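Local coordinates for protein transmembrane protease (Mus musculus, PDB 2E7V) that is the SEA domain of a membrane-bound, probably trypsin-like serine protease and probably serves as a non-catalytic extracellular module rather than cutting peptides itself, at residues His8-Ile13 against Gly68-Val73; Arg36-Ile41 against Thr57-Leu62. All blocks are in the same frame, centred on the assembly; numbering follows the deposited sequence.

Contact 1. Residues His8-Ile13 against Gly68-Val73; sequences HSSFQI and GVVADV
V69 meets I13 at one end of the antiparallel pairing of strands 68-73 and 8-13, inside the sheet of the SEA domain. Its carbonyl O accepts the I13 amide N at 2.8 Å, and the two side chains lie next to each other with CB 4.1 Å from CB. A water takes the V69 N-H and donates to I13 O, linking the two backbones at this end. V70 projects from the other face, beside Q12, and sends CG1, anti to its backbone N (chi1 167°), to within 3.7 Å of S10 CB. A71 pairs with F11 through two nearly straight bonds, A71 N to F11 O and F11 N to A71 O. Its methyl packs against I13, CB being 3.7 Å from CD1, and I37 of helix 28-46 covers both residues. The polar step comes at D72: S10 OG donates to D72 OD1 at 2.6 Å, meeting the oxygen nearly along its C-O axis, while D72 OD2 forms a salt bridge with R63 on strand 54-65. V73 returns to the helix-covered face and crosses the F11 side chain at about a right angle, its CG2 3.6 Å from F11 CD2. Its backbone N reaches S9 O almost linearly (177°), and its O accepts S9 N. The alternation largely divides the chemistry between two faces. V69, A71 and V73 join F11 and I13 in the buried layer, where helix 28-46 covers I13, A71 and V73, whereas on the opposite face, which V70 shares with S10 and D72, a carboxylate shared by a serine and an arginine ties three neighbouring strands together, and its negative charge is probably offset by R63.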
# COMPACT_ATOMS: atom_id res chain seq x y z
N HIS A 8 -5.50 6.22 -6.33
CA HIS A 8 -4.64 5.09 -6.64
C HIS A 8 -3.20 5.54 -6.64
O HIS A 8 -2.90 6.70 -6.91
CB HIS A 8 -5.01 4.47 -8.00
CG HIS A 8 -4.71 5.34 -9.18
ND1 HIS A 8 -5.56 6.33 -9.62
CD2 HIS A 8 -3.64 5.36 -10.02
CE1 HIS A 8 -5.03 6.93 -10.67
NE2 HIS A 8 -3.87 6.36 -10.94
N SER A 9 -2.31 4.61 -6.32
CA SER A 9 -0.88 4.88 -6.29
C SER A 9 -0.13 3.59 -6.57
O SER A 9 -0.69 2.49 -6.45
CB SER A 9 -0.47 5.42 -4.92
OG SER A 9 -1.40 6.39 -4.46
N SER A 10 1.13 3.73 -6.95
CA SER A 10 1.99 2.59 -7.19
C SER A 10 2.96 2.59 -6.01
O SER A 10 3.74 3.53 -5.83
CB SER A 10 2.75 2.74 -8.50
OG SER A 10 1.87 2.67 -9.61
N PHE A 11 2.88 1.55 -5.20
CA PHE A 11 3.71 1.43 -4.01
C PHE A 11 4.86 0.47 -4.22
O PHE A 11 4.66 -0.66 -4.69
CB PHE A 11 2.91 0.89 -2.83
CG PHE A 11 1.85 1.82 -2.33
CD1 PHE A 11 2.15 2.77 -1.35
CD2 PHE A 11 0.54 1.70 -2.78
CE1 PHE A 11 1.14 3.59 -0.83
CE2 PHE A 11 -0.46 2.50 -2.26
CZ PHE A 11 -0.16 3.46 -1.28
N GLN A 12 6.05 0.89 -3.84
CA GLN A 12 7.19 -0.01 -3.92
C GLN A 12 6.96 -1.05 -2.81
O GLN A 12 6.73 -0.68 -1.66
CB GLN A 12 8.49 0.76 -3.66
CG GLN A 12 8.95 1.64 -4.81
CD GLN A 12 8.87 3.13 -4.49
OE1 GLN A 12 7.87 3.79 -4.78
NE2 GLN A 12 9.92 3.66 -3.87
N ILE A 13 6.99 -2.33 -3.15
CA ILE A 13 6.77 -3.37 -2.15
C ILE A 13 8.14 -3.85 -1.69
O ILE A 13 8.76 -4.70 -2.33
CB ILE A 13 5.93 -4.53 -2.73
CG1 ILE A 13 4.60 -3.98 -3.28
CG2 ILE A 13 5.64 -5.57 -1.65
CD1 ILE A 13 3.79 -3.13 -2.28
N GLY A 68 12.54 -6.04 -8.14
CA GLY A 68 11.60 -5.83 -7.05
C GLY A 68 10.16 -5.80 -7.51
O GLY A 68 9.86 -5.98 -8.70
N VAL A 69 9.25 -5.56 -6.57
CA VAL A 69 7.82 -5.53 -6.87
C VAL A 69 7.16 -4.18 -6.59
O VAL A 69 7.52 -3.48 -5.64
CB VAL A 69 7.07 -6.60 -6.03
CG1 VAL A 69 5.59 -6.64 -6.42
CG2 VAL A 69 7.74 -7.96 -6.21
N VAL A 70 6.21 -3.81 -7.44
CA VAL A 70 5.44 -2.58 -7.26
C VAL A 70 3.98 -2.97 -7.34
O VAL A 70 3.60 -3.75 -8.21
CB VAL A 70 5.71 -1.53 -8.34
CG1 VAL A 70 4.65 -0.43 -8.26
CG2 VAL A 70 7.08 -0.92 -8.15
N ALA A 71 3.18 -2.46 -6.42
CA ALA A 71 1.76 -2.78 -6.39
C ALA A 71 0.91 -1.57 -6.75
O ALA A 71 1.07 -0.49 -6.17
CB ALA A 71 1.38 -3.30 -5.02
N ASP A 72 0.04 -1.72 -7.74
CA ASP A 72 -0.86 -0.63 -8.10
C ASP A 72 -2.08 -0.88 -7.23
O ASP A 72 -2.73 -1.93 -7.31
CB ASP A 72 -1.21 -0.66 -9.59
CG ASP A 72 0.01 -0.49 -10.48
OD1 ASP A 72 0.94 0.27 -10.10
OD2 ASP A 72 0.04 -1.10 -11.55
N VAL A 73 -2.37 0.11 -6.38
CA VAL A 73 -3.45 0.03 -5.40
C VAL A 73 -4.54 1.10 -5.55
O VAL A 73 -4.24 2.29 -5.72
CB VAL A 73 -2.84 0.17 -3.97
CG1 VAL A 73 -3.93 0.13 -2.89
CG2 VAL A 73 -1.80 -0.92 -3.75
O HOH W 1 10.74 -5.51 -4.16

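Contact 2. Residues Arg36-Ile41 against Thr57-Leu62; sequences RIEAMI and THVVKL
Helix 36-41 runs roughly antiparallel to strand 57-62, at 145° between their directions, and their axes come within 7.7 Å. E38 lies nearest the strand backbone, its CA 5.8 Å from that of H58. Beyond CG its side chain is extended (chi2 164°), which carries the carboxylate to the strand. There OE1 accepts the V59 amide N at 2.8 Å through its anti lone pair, over a nearly straight bond. A water donates to the same oxygen and to V59 O, so OE1 is gripped twice. On the inner side, I37 CG2 packs at 3.8 Å against V59 CG2, the two side chains crossing at about a right angle. T57 turns its CG2 methyl to I41 CG2 and to E38 O, while its OG1 hydrogen-bonds to V74 O on the adjacent strand. An alanine at E38 would probably leave the V59 N-H without its acceptor and the bridging water without one of its two partners. The helix thus meets the sheet's outer strand within this chain through the branches of I37 and I41, which pack on V59 and T57, and the E38 carboxylate adds a bond to a backbone amide where the strand approaches its bulge at V60 and K61.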
# COMPACT_ATOMS: atom_id res chain seq x y z
N ARG A 36 -2.05 -9.24 2.07
CA ARG A 36 -1.28 -8.64 3.15
C ARG A 36 -1.20 -7.12 2.96
O ARG A 36 -1.37 -6.34 3.91
CB ARG A 36 0.13 -9.24 3.20
CG ARG A 36 1.11 -8.55 4.16
CD ARG A 36 0.58 -8.49 5.59
NE ARG A 36 1.47 -7.75 6.49
CZ ARG A 36 1.08 -7.26 7.67
NH1 ARG A 36 -0.16 -7.43 8.09
NH2 ARG A 36 1.93 -6.57 8.43
N ILE A 37 -0.95 -6.72 1.72
CA ILE A 37 -0.86 -5.30 1.38
C ILE A 37 -2.21 -4.60 1.63
O ILE A 37 -2.25 -3.48 2.17
CB ILE A 37 -0.42 -5.14 -0.11
CG1 ILE A 37 1.06 -5.52 -0.23
CG2 ILE A 37 -0.63 -3.69 -0.58
CD1 ILE A 37 1.55 -5.70 -1.64
N GLU A 38 -3.30 -5.26 1.26
CA GLU A 38 -4.65 -4.70 1.46
C GLU A 38 -4.99 -4.58 2.95
O GLU A 38 -5.64 -3.62 3.38
CB GLU A 38 -5.69 -5.56 0.74
CG GLU A 38 -5.68 -5.35 -0.78
CD GLU A 38 -6.41 -6.44 -1.56
OE1 GLU A 38 -6.34 -6.41 -2.82
OE2 GLU A 38 -7.06 -7.31 -0.93
N ALA A 39 -4.55 -5.56 3.73
CA ALA A 39 -4.79 -5.56 5.17
C ALA A 39 -4.03 -4.42 5.84
O ALA A 39 -4.54 -3.77 6.74
CB ALA A 39 -4.36 -6.88 5.77
N MET A 40 -2.79 -4.21 5.39
CA MET A 40 -1.94 -3.17 5.95
C MET A 40 -2.54 -1.79 5.71
O MET A 40 -2.64 -0.98 6.63
CB MET A 40 -0.53 -3.25 5.33
CG MET A 40 0.27 -4.48 5.81
SD MET A 40 1.94 -4.56 5.15
CE MET A 40 2.65 -3.13 5.95
N ILE A 41 -2.93 -1.53 4.47
CA ILE A 41 -3.52 -0.24 4.12
C ILE A 41 -4.83 -0.05 4.89
O ILE A 41 -5.08 1.03 5.44
CB ILE A 41 -3.76 -0.14 2.59
CG1 ILE A 41 -2.42 -0.04 1.87
CG2 ILE A 41 -4.64 1.07 2.26
CD1 ILE A 41 -2.52 -0.21 0.35
N THR A 57 -9.95 -1.04 0.02
CA THR A 57 -8.82 -0.95 -0.90
C THR A 57 -8.56 -2.28 -1.58
O THR A 57 -9.02 -3.34 -1.14
CB THR A 57 -7.55 -0.53 -0.15
OG1 THR A 57 -6.50 -0.26 -1.09
CG2 THR A 57 -7.10 -1.63 0.80
N HIS A 58 -7.83 -2.23 -2.69
CA HIS A 58 -7.50 -3.44 -3.40
C HIS A 58 -6.37 -3.24 -4.38
O HIS A 58 -6.25 -2.20 -5.04
CB HIS A 58 -8.74 -4.00 -4.12
CG HIS A 58 -9.13 -3.25 -5.36
ND1 HIS A 58 -8.90 -3.75 -6.62
CD2 HIS A 58 -9.77 -2.07 -5.53
CE1 HIS A 58 -9.39 -2.91 -7.52
NE2 HIS A 58 -9.92 -1.88 -6.88
N VAL A 59 -5.50 -4.25 -4.41
CA VAL A 59 -4.36 -4.27 -5.30
C VAL A 59 -4.92 -4.61 -6.68
O VAL A 59 -5.54 -5.66 -6.87
CB VAL A 59 -3.35 -5.36 -4.83
CG1 VAL A 59 -2.28 -5.60 -5.88
CG2 VAL A 59 -2.72 -4.94 -3.51
N VAL A 60 -4.72 -3.71 -7.65
CA VAL A 60 -5.22 -3.94 -9.00
C VAL A 60 -4.25 -4.81 -9.77
O VAL A 60 -4.62 -5.50 -10.72
CB VAL A 60 -5.44 -2.62 -9.76
CG1 VAL A 60 -6.46 -1.77 -9.01
CG2 VAL A 60 -4.14 -1.89 -9.91
N LYS A 61 -2.99 -4.77 -9.36
CA LYS A 61 -1.97 -5.61 -9.98
C LYS A 61 -0.60 -5.41 -9.37
O LYS A 61 -0.31 -4.37 -8.76
CB LYS A 61 -1.92 -5.39 -11.49
CG LYS A 61 -1.00 -4.31 -11.99
CD LYS A 61 -0.75 -4.52 -13.47
CE LYS A 61 -0.18 -5.92 -13.74
NZ LYS A 61 0.02 -6.22 -15.19
N LEU A 62 0.21 -6.45 -9.49
CA LEU A 62 1.58 -6.45 -8.97
C LEU A 62 2.46 -6.39 -10.19
O LEU A 62 2.33 -7.20 -11.11
CB LEU A 62 1.86 -7.73 -8.19
CG LEU A 62 1.06 -7.87 -6.90
CD1 LEU A 62 1.34 -9.22 -6.25
CD2 LEU A 62 1.42 -6.72 -5.95
O HOH W 2 -5.86 -8.01 -4.86

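How the contacts relate
Both contacts belong to the alpha/beta sandwich of the SEA domain, and strand 68-78, one partner in contact 1, is also the sheet neighbour of strand 54-65 in contact 2. D72 joins them directly: its backbone N and O probably bond to K61 O and V60 N at the bulge. Contact 1 lies between interior strands and depends on a backbone ladder; contact 2 brings a helix onto an outer strand, where side chains do the work and a single direct hydrogen bond spans the segments. Both are partly buried: F11, I13, A71 and V73 in contact 1 and I37 and I41 in contact 2 lie in the core, while S10, D72 and E38 are partly exposed. Their apolar sides merge where I13 CD1 packs on I37 CD1, from the helix of contact 2.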